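Side-chain contacts in putative L-alanine-DL-glutamate epimerase (Burkholderia xenovorans, PDB 3GO2), which probably works as a magnesium-dependent racemase or epimerase of the mandelate racemase/muconate lactonizing enzyme family, and is tentatively assigned to L-alanine-DL-glutamate epimerisation: residues P78-G82 against V83-G87; T47-I50 against E51-K55; P279-A283 against N284-V288. One frame throughout, in Å; residues are numbered along the deposited sequence.

Contact 1: residues P78-G82 against V83-G87; sequences PATGG and VVSEG. With MG (magnesium ion), chain C.
Gly81 and Ser85 grip each other twice where the loop 78-82 runs into helix 82-103. The N-H of Gly81 is given to Ser85 OG over 2.9 Å, a bent bond with 134° at the hydrogen, while the N-H of Ser85 returns to Gly81 O from well above the carbonyl plane. Ser85 reaches the loop because its hydroxyl is anti to its own carbonyl carbon (chi1 -73°), and its short side chain suits a place so close to the backbone. The next bond is a normal helical one: Glu86 N meets Gly82 O at 2.9 Å, in the carbonyl plane. Both glycines suit the turn: a CB on Gly81 would jam against the carbonyl O of Thr80, and Gly82 has positive phi. Water 1 lies within hydrogen-bonding distance of Ala79 O (2.8 Å) and of Gly81 O, and accepts a longer bond from Val84 N.

Packing follows these bonds. Val84 sets CG2 against Ala79 O at 3.5 Å, and also touches Thr76 of helix 65-76. Glu86 lays CG 3.3 Å from Gly82 O, but its carboxylate belongs to Ser43, whose OG bonds OE2. Val83 faces Val83 of a second subunit, an apolar residue suited to that buried interface.

At the far end of the loop, Pro78 O binds magnesium at 2.4 Å. Two waters share the ion, and one of them, water 2, is also hydrogen-bonded to Thr80 O; Tyr249 OH and Thr270 O of the second subunit are further ligands. Carbonyl oxygens thus predominate: the two glycines shape only the turn into the helix, while Pro78 O meets the metal. The chemistry implies a magnesium that bridges two subunits, distinct from the ion held by Asp219, Glu245 and Glu269.

Contact 2: residues T47-I50 against E51-K55; sequences TAVI and EQLGK
Val49 and Leu53, one turn apart on helix 46-57, lie side by side and point the same way, with Val49 CG1 3.7 Å from Leu53 CD1. Val49 sends CG1 anti to its backbone N (chi1 175°), which brings this methyl alongside that of Leu53. Leu53 also covers its partner's backbone, its CB resting 3.5 Å from Val49 O. On another flank Glu51 leans back over the preceding turn: with CG anti to its own carbonyl carbon (chi1 -74°), CG lies 3.3 Å from Thr47 O, and the bend at chi2 then turns the carboxylate aside. Thr47 CG2 is a looser neighbour. Gln52 does likewise on a more open side, where CG approaches Ala48 O at 3.6 Å.

Beneath these side chains run the ordinary helical bonds. Leu53 N to Val49 O is nearly straight, 176° at the hydrogen. Gly54 N bonds Ile50 O at 2.7 Å, and glycine suits the place because a CB there would be tight against that oxygen. Helix 46-57 belongs to the alpha+beta N-terminal domain that caps the barrel in the enolase superfamily, and it is amphipathic. Its apolar flank is buried between helix 82-103 and the three-stranded antiparallel sheet: Ile50 touches Ala90 and Ile91 of the helix as well as Thr10, Val23 and Phe37 of the strands, and Leu53 meets Ile88 and Ile91. Branched aliphatic residues suit such a place because they fill it without polar atoms to satisfy.

Glu51 OE2 is hydrogen-bonded to Thr10 OG1 of strand 5-14, which anchors the end of the bent chain, and Thr47 OG1 to Glu39 OE2 beyond the end of strand 32-37. Where a second subunit comes near, small Ala48 lies against Gly45 of that subunit, and Gln52 packs on its Pro44.

Contact 3: residues P279-A283 against N284-V288; sequences PFFDA and NAVDV
Asn284 N is hydrogen-bonded back to Phe281 O at 3.1 Å, rising from above the carbonyl plane rather than meeting a lone pair. Asn284 thereby ends the helix 273-282 in left-handed backbone angles (phi 59°, psi 39°), a conformation that asparagine tolerates better than most residues with a side chain. With CG anti to its own carbonyl carbon, Asn284 carries its amide out to a third subunit, where Gln252 NE2 of that subunit bonds both OD1 and Phe281 O. Phe281 O therefore has two donors, one from the turn and one from across the interface.

Ala283 is the last residue before the turn. The positive phi of Asn284 swings its CB close to the carbonyl of Ala283, 2.9 Å from Ala283 O, while the small side chain of Ala283 packs on Ala255 of helix 251-259.

Ala285 gives the second closing bond, from its N to Phe280 O at 3.0 Å and 164° at the hydrogen. Its CB, which points back at the helix, sits at the edge of the Phe280 ring, near the ring plane and 4.1 Å from CD1; a single methyl is enough here.

One residue further on, Val286 CG2 meets Phe281 CE1 at 3.9 Å, the two side chains crossing at a slant. The Phe281 ring also meets Phe307 and makes an edge-to-face contact with His311. Together the paired backbone bonds, the positive phi and the apolar contact of Phe280 with Ala285 make a classic Schellman motif, here placed where a barrel helix gives way to the loop leading into strand 288-291 of the TIM-like barrel.

Contacts 1 and 2 belong to the N-terminal domain and touch: Gly87 CA lies 3.6 Å from Ile50 CG1, which lets helices 82-103 and 46-57 come close, and both contacts meet the second subunit. Contact 3 is in the barrel domain, its nearest atoms about 13 Å from contact 1 and about 22 Å from contact 2, and it faces other subunits. Contact 1 is buried, whereas contacts 2 and 3 are only partly so. Contact 2 is mid-helix, with regular backbone bonds and an aliphatic flank; the others lie at helix ends, where glycines at a start and an asparagine at a finish permit unusual backbone angles. Of the three, contact 1 alone holds a metal.

Contact 1: residues P78-G82 against V83-G87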
loop_
_atom_site.group_PDB
_atom_site.type_symbol
_atom_site.label_atom_id
_atom_site.label_comp_id
_atom_site.label_asym_id
_atom_site.label_seq_id
_atom_site.Cartn_x
_atom_site.Cartn_y
_atom_site.Cartn_z
ATOM N N PRO A 78 8.753 -29.687 -0.261
ATOM C CA PRO A 78 8.744 -29.152 -1.630
ATOM C C PRO A 78 7.406 -29.264 -2.356
ATOM O O PRO A 78 7.065 -28.380 -3.146
ATOM C CB PRO A 78 9.816 -29.976 -2.337
ATOM C CG PRO A 78 10.767 -30.373 -1.219
ATOM C CD PRO A 78 9.866 -30.636 -0.043
ATOM N N ALA A 79 6.669 -30.335 -2.098
ATOM C CA ALA A 79 5.410 -30.567 -2.805
ATOM C C ALA A 79 4.240 -30.509 -1.845
ATOM O O ALA A 79 3.230 -31.172 -2.030
ATOM C CB ALA A 79 5.465 -31.916 -3.542
ATOM N N THR A 80 4.366 -29.664 -0.825
ATOM C CA THR A 80 3.313 -29.489 0.164
ATOM C C THR A 80 2.048 -28.874 -0.431
ATOM O O THR A 80 2.061 -28.276 -1.516
ATOM C CB THR A 80 3.812 -28.645 1.375
ATOM O OG1 THR A 80 2.947 -28.839 2.515
ATOM C CG2 THR A 80 3.897 -27.139 1.021
ATOM N N GLY A 81 0.960 -29.033 0.305
ATOM C CA GLY A 81 -0.368 -28.654 -0.159
ATOM C C GLY A 81 -1.032 -29.800 -0.875
ATOM O O GLY A 81 -0.465 -30.892 -0.985
ATOM N N GLY A 82 -2.252 -29.566 -1.333
ATOM C CA GLY A 82 -2.931 -30.536 -2.185
ATOM C C GLY A 82 -2.958 -31.948 -1.626
ATOM O O GLY A 82 -3.244 -32.175 -0.457
ATOM N N VAL A 83 -2.667 -32.906 -2.482
ATOM C CA VAL A 83 -2.844 -34.315 -2.116
ATOM C C VAL A 83 -1.849 -34.777 -1.052
ATOM O O VAL A 83 -2.194 -35.596 -0.223
ATOM C CB VAL A 83 -2.861 -35.248 -3.340
ATOM C CG1 VAL A 83 -4.100 -35.014 -4.211
ATOM C CG2 VAL A 83 -1.678 -35.102 -4.132
ATOM N N VAL A 84 -0.636 -34.221 -1.033
ATOM C CA VAL A 84 0.314 -34.512 0.022
ATOM C C VAL A 84 -0.278 -34.065 1.361
ATOM O O VAL A 84 -0.289 -34.815 2.328
ATOM C CB VAL A 84 1.652 -33.801 -0.207
ATOM C CG1 VAL A 84 2.467 -33.658 1.113
ATOM C CG2 VAL A 84 2.435 -34.506 -1.304
ATOM N N SER A 85 -0.773 -32.831 1.406
ATOM C CA SER A 85 -1.328 -32.329 2.647
ATOM C C SER A 85 -2.616 -33.078 3.048
ATOM O O SER A 85 -2.873 -33.264 4.253
ATOM C CB SER A 85 -1.552 -30.820 2.587
ATOM O OG SER A 85 -0.306 -30.143 2.642
ATOM N N GLU A 86 -3.396 -33.540 2.069
ATOM C CA GLU A 86 -4.567 -34.374 2.379
ATOM C C GLU A 86 -4.143 -35.686 3.035
ATOM O O GLU A 86 -4.792 -36.162 3.965
ATOM C CB GLU A 86 -5.393 -34.700 1.143
ATOM C CG GLU A 86 -6.106 -33.528 0.537
ATOM C CD GLU A 86 -6.935 -33.914 -0.635
ATOM O OE1 GLU A 86 -7.730 -34.889 -0.529
ATOM O OE2 GLU A 86 -6.810 -33.254 -1.717
ATOM N N GLY A 87 -3.032 -36.268 2.599
ATOM C CA GLY A 87 -2.582 -37.508 3.223
ATOM C C GLY A 87 -2.166 -37.276 4.658
ATOM O O GLY A 87 -2.479 -38.068 5.556
HETATM MG MG MG C . 5.878 -26.337 -3.503
HETATM O O HOH W 1 0.895 -32.234 -3.119
HETATM O O HOH W 2 3.882 -27.597 -3.670
HETATM O O HOH W 3 4.171 -24.491 -3.714
#

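Contact 2: residues T47-I50 against E51-K55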
loop_
_atom_site.group_PDB
_atom_site.type_symbol
_atom_site.label_atom_id
_atom_site.label_comp_id
_atom_site.label_asym_id
_atom_site.label_seq_id
_atom_site.Cartn_x
_atom_site.Cartn_y
_atom_site.Cartn_z
ATOM N N THR A 47 -4.151 -41.853 -1.236
ATOM C CA THR A 47 -3.824 -43.163 -0.670
ATOM C C THR A 47 -2.328 -43.452 -0.766
ATOM O O THR A 47 -1.717 -43.961 0.174
ATOM C CB THR A 47 -4.637 -44.298 -1.326
ATOM O OG1 THR A 47 -6.055 -44.026 -1.231
ATOM C CG2 THR A 47 -4.289 -45.653 -0.679
ATOM N N ALA A 48 -1.717 -43.113 -1.900
ATOM C CA ALA A 48 -0.293 -43.374 -2.085
ATOM C C ALA A 48 0.568 -42.580 -1.123
ATOM O O ALA A 48 1.571 -43.074 -0.612
ATOM C CB ALA A 48 0.115 -43.100 -3.530
ATOM N N VAL A 49 0.191 -41.323 -0.896
ATOM C CA VAL A 49 0.850 -40.484 0.099
ATOM C C VAL A 49 0.780 -41.099 1.490
ATOM O O VAL A 49 1.785 -41.207 2.204
ATOM C CB VAL A 49 0.228 -39.038 0.132
ATOM C CG1 VAL A 49 0.849 -38.220 1.253
ATOM C CG2 VAL A 49 0.403 -38.351 -1.242
ATOM N N ILE A 50 -0.424 -41.485 1.888
ATOM C CA ILE A 50 -0.641 -42.061 3.217
ATOM C C ILE A 50 0.168 -43.337 3.394
ATOM O O ILE A 50 0.798 -43.550 4.428
ATOM C CB ILE A 50 -2.133 -42.364 3.440
ATOM C CG1 ILE A 50 -2.903 -41.049 3.530
ATOM C CG2 ILE A 50 -2.341 -43.192 4.730
ATOM C CD1 ILE A 50 -4.421 -41.217 3.324
ATOM N N GLU A 51 0.180 -44.167 2.377
ATOM C CA GLU A 51 0.961 -45.412 2.467
ATOM C C GLU A 51 2.442 -45.171 2.716
ATOM O O GLU A 51 3.063 -45.908 3.473
ATOM C CB GLU A 51 0.742 -46.279 1.214
ATOM C CG GLU A 51 -0.636 -46.962 1.183
ATOM C CD GLU A 51 -0.839 -48.032 2.291
ATOM O OE1 GLU A 51 0.148 -48.629 2.756
ATOM O OE2 GLU A 51 -1.992 -48.298 2.692
ATOM N N GLN A 52 3.014 -44.146 2.088
ATOM C CA GLN A 52 4.434 -43.786 2.313
ATOM C C GLN A 52 4.643 -43.164 3.683
ATOM O O GLN A 52 5.540 -43.548 4.432
ATOM C CB GLN A 52 4.906 -42.795 1.247
ATOM C CG GLN A 52 5.086 -43.430 -0.067
ATOM C CD GLN A 52 6.205 -44.440 -0.011
ATOM O OE1 GLN A 52 7.359 -44.064 0.120
ATOM N NE2 GLN A 52 5.862 -45.724 -0.052
ATOM N N LEU A 53 3.829 -42.173 4.018
ATOM C CA LEU A 53 3.963 -41.500 5.308
ATOM C C LEU A 53 3.688 -42.398 6.508
ATOM O O LEU A 53 4.349 -42.274 7.551
ATOM C CB LEU A 53 3.062 -40.258 5.368
ATOM C CG LEU A 53 3.576 -39.107 4.517
ATOM C CD1 LEU A 53 2.581 -37.950 4.539
ATOM C CD2 LEU A 53 4.961 -38.635 5.014
ATOM N N GLY A 54 2.726 -43.310 6.374
ATOM C CA GLY A 54 2.399 -44.227 7.454
ATOM C C GLY A 54 3.554 -45.139 7.819
ATOM O O GLY A 54 3.720 -45.510 8.977
ATOM N N LYS A 55 4.366 -45.491 6.835
ATOM C CA LYS A 55 5.571 -46.298 7.099
ATOM C C LYS A 55 6.536 -45.605 8.032
ATOM O O LYS A 55 7.244 -46.266 8.793
ATOM C CB LYS A 55 6.290 -46.638 5.795
ATOM C CG LYS A 55 5.499 -47.517 4.908
ATOM C CD LYS A 55 6.216 -47.744 3.591
ATOM C CE LYS A 55 5.503 -48.789 2.779
ATOM N NZ LYS A 55 6.488 -49.695 2.100
#

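Contact 3: residues P279-A283 against N284-V288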
loop_
_atom_site.group_PDB
_atom_site.type_symbol
_atom_site.label_atom_id
_atom_site.label_comp_id
_atom_site.label_asym_id
_atom_site.label_seq_id
_atom_site.Cartn_x
_atom_site.Cartn_y
_atom_site.Cartn_z
ATOM N N PRO A 279 -3.617 -14.852 2.486
ATOM C CA PRO A 279 -3.814 -13.824 1.476
ATOM C C PRO A 279 -5.284 -13.402 1.266
ATOM O O PRO A 279 -5.549 -12.240 0.953
ATOM C CB PRO A 279 -3.243 -14.452 0.199
ATOM C CG PRO A 279 -2.498 -15.609 0.623
ATOM C CD PRO A 279 -2.852 -15.997 1.971
ATOM N N PHE A 280 -6.218 -14.322 1.489
ATOM C CA PHE A 280 -7.623 -14.021 1.358
ATOM C C PHE A 280 -8.079 -13.124 2.488
ATOM O O PHE A 280 -8.793 -12.140 2.262
ATOM C CB PHE A 280 -8.443 -15.310 1.278
ATOM C CG PHE A 280 -8.154 -16.110 0.030
ATOM C CD1 PHE A 280 -8.863 -15.883 -1.121
ATOM C CD2 PHE A 280 -7.149 -17.069 0.020
ATOM C CE1 PHE A 280 -8.581 -16.603 -2.287
ATOM C CE2 PHE A 280 -6.866 -17.796 -1.106
ATOM C CZ PHE A 280 -7.604 -17.554 -2.284
ATOM N N PHE A 281 -7.657 -13.422 3.713
ATOM C CA PHE A 281 -8.070 -12.588 4.836
ATOM C C PHE A 281 -7.426 -11.192 4.726
ATOM O O PHE A 281 -8.082 -10.170 4.996
ATOM C CB PHE A 281 -7.722 -13.252 6.166
ATOM C CG PHE A 281 -8.438 -14.579 6.443
ATOM C CD1 PHE A 281 -9.401 -15.107 5.602
ATOM C CD2 PHE A 281 -8.151 -15.283 7.611
ATOM C CE1 PHE A 281 -10.024 -16.306 5.889
ATOM C CE2 PHE A 281 -8.777 -16.485 7.902
ATOM C CZ PHE A 281 -9.723 -16.991 7.040
ATOM N N ASP A 282 -6.160 -11.140 4.321
ATOM C CA ASP A 282 -5.469 -9.847 4.156
ATOM C C ASP A 282 -6.175 -8.944 3.126
ATOM O O ASP A 282 -6.155 -7.710 3.256
ATOM C CB ASP A 282 -4.027 -10.084 3.731
ATOM C CG ASP A 282 -3.157 -10.624 4.871
ATOM O OD1 ASP A 282 -3.596 -10.652 6.030
ATOM O OD2 ASP A 282 -2.019 -10.976 4.559
ATOM N N ALA A 283 -6.795 -9.578 2.137
ATOM C CA ALA A 283 -7.508 -8.884 1.078
ATOM C C ALA A 283 -8.981 -8.591 1.369
ATOM O O ALA A 283 -9.636 -7.975 0.536
ATOM C CB ALA A 283 -7.357 -9.672 -0.243
ATOM N N ASN A 284 -9.481 -8.972 2.542
ATOM C CA ASN A 284 -10.918 -8.815 2.855
ATOM C C ASN A 284 -11.769 -9.573 1.855
ATOM O O ASN A 284 -12.847 -9.110 1.451
ATOM C CB ASN A 284 -11.355 -7.344 2.848
ATOM C CG ASN A 284 -10.734 -6.560 3.939
ATOM O OD1 ASN A 284 -10.786 -6.959 5.092
ATOM N ND2 ASN A 284 -10.163 -5.402 3.594
ATOM N N ALA A 285 -11.312 -10.757 1.448
ATOM C CA ALA A 285 -11.975 -11.472 0.371
ATOM C C ALA A 285 -13.229 -12.239 0.813
ATOM O O ALA A 285 -14.030 -12.612 -0.050
ATOM C CB ALA A 285 -10.985 -12.466 -0.322
ATOM N N VAL A 286 -13.397 -12.511 2.110
ATOM C CA VAL A 286 -14.518 -13.382 2.548
ATOM C C VAL A 286 -15.323 -12.876 3.743
ATOM O O VAL A 286 -14.789 -12.262 4.674
ATOM C CB VAL A 286 -14.073 -14.834 2.854
ATOM C CG1 VAL A 286 -13.444 -15.490 1.606
ATOM C CG2 VAL A 286 -13.145 -14.877 4.032
ATOM N N ASP A 287 -16.626 -13.137 3.705
ATOM C CA ASP A 287 -17.426 -13.077 4.915
ATOM C C ASP A 287 -17.202 -14.311 5.797
ATOM O O ASP A 287 -17.089 -14.197 7.035
ATOM C CB ASP A 287 -18.905 -12.951 4.581
ATOM C CG ASP A 287 -19.242 -11.623 3.959
ATOM O OD1 ASP A 287 -19.573 -10.691 4.709
ATOM O OD2 ASP A 287 -19.134 -11.475 2.719
ATOM N N VAL A 288 -17.217 -15.484 5.172
ATOM C CA VAL A 288 -17.099 -16.773 5.878
ATOM C C VAL A 288 -15.995 -17.607 5.274
ATOM O O VAL A 288 -15.894 -17.686 4.051
ATOM C CB VAL A 288 -18.414 -17.540 5.786
ATOM C CG1 VAL A 288 -18.287 -18.936 6.420
ATOM C CG2 VAL A 288 -19.552 -16.722 6.444
#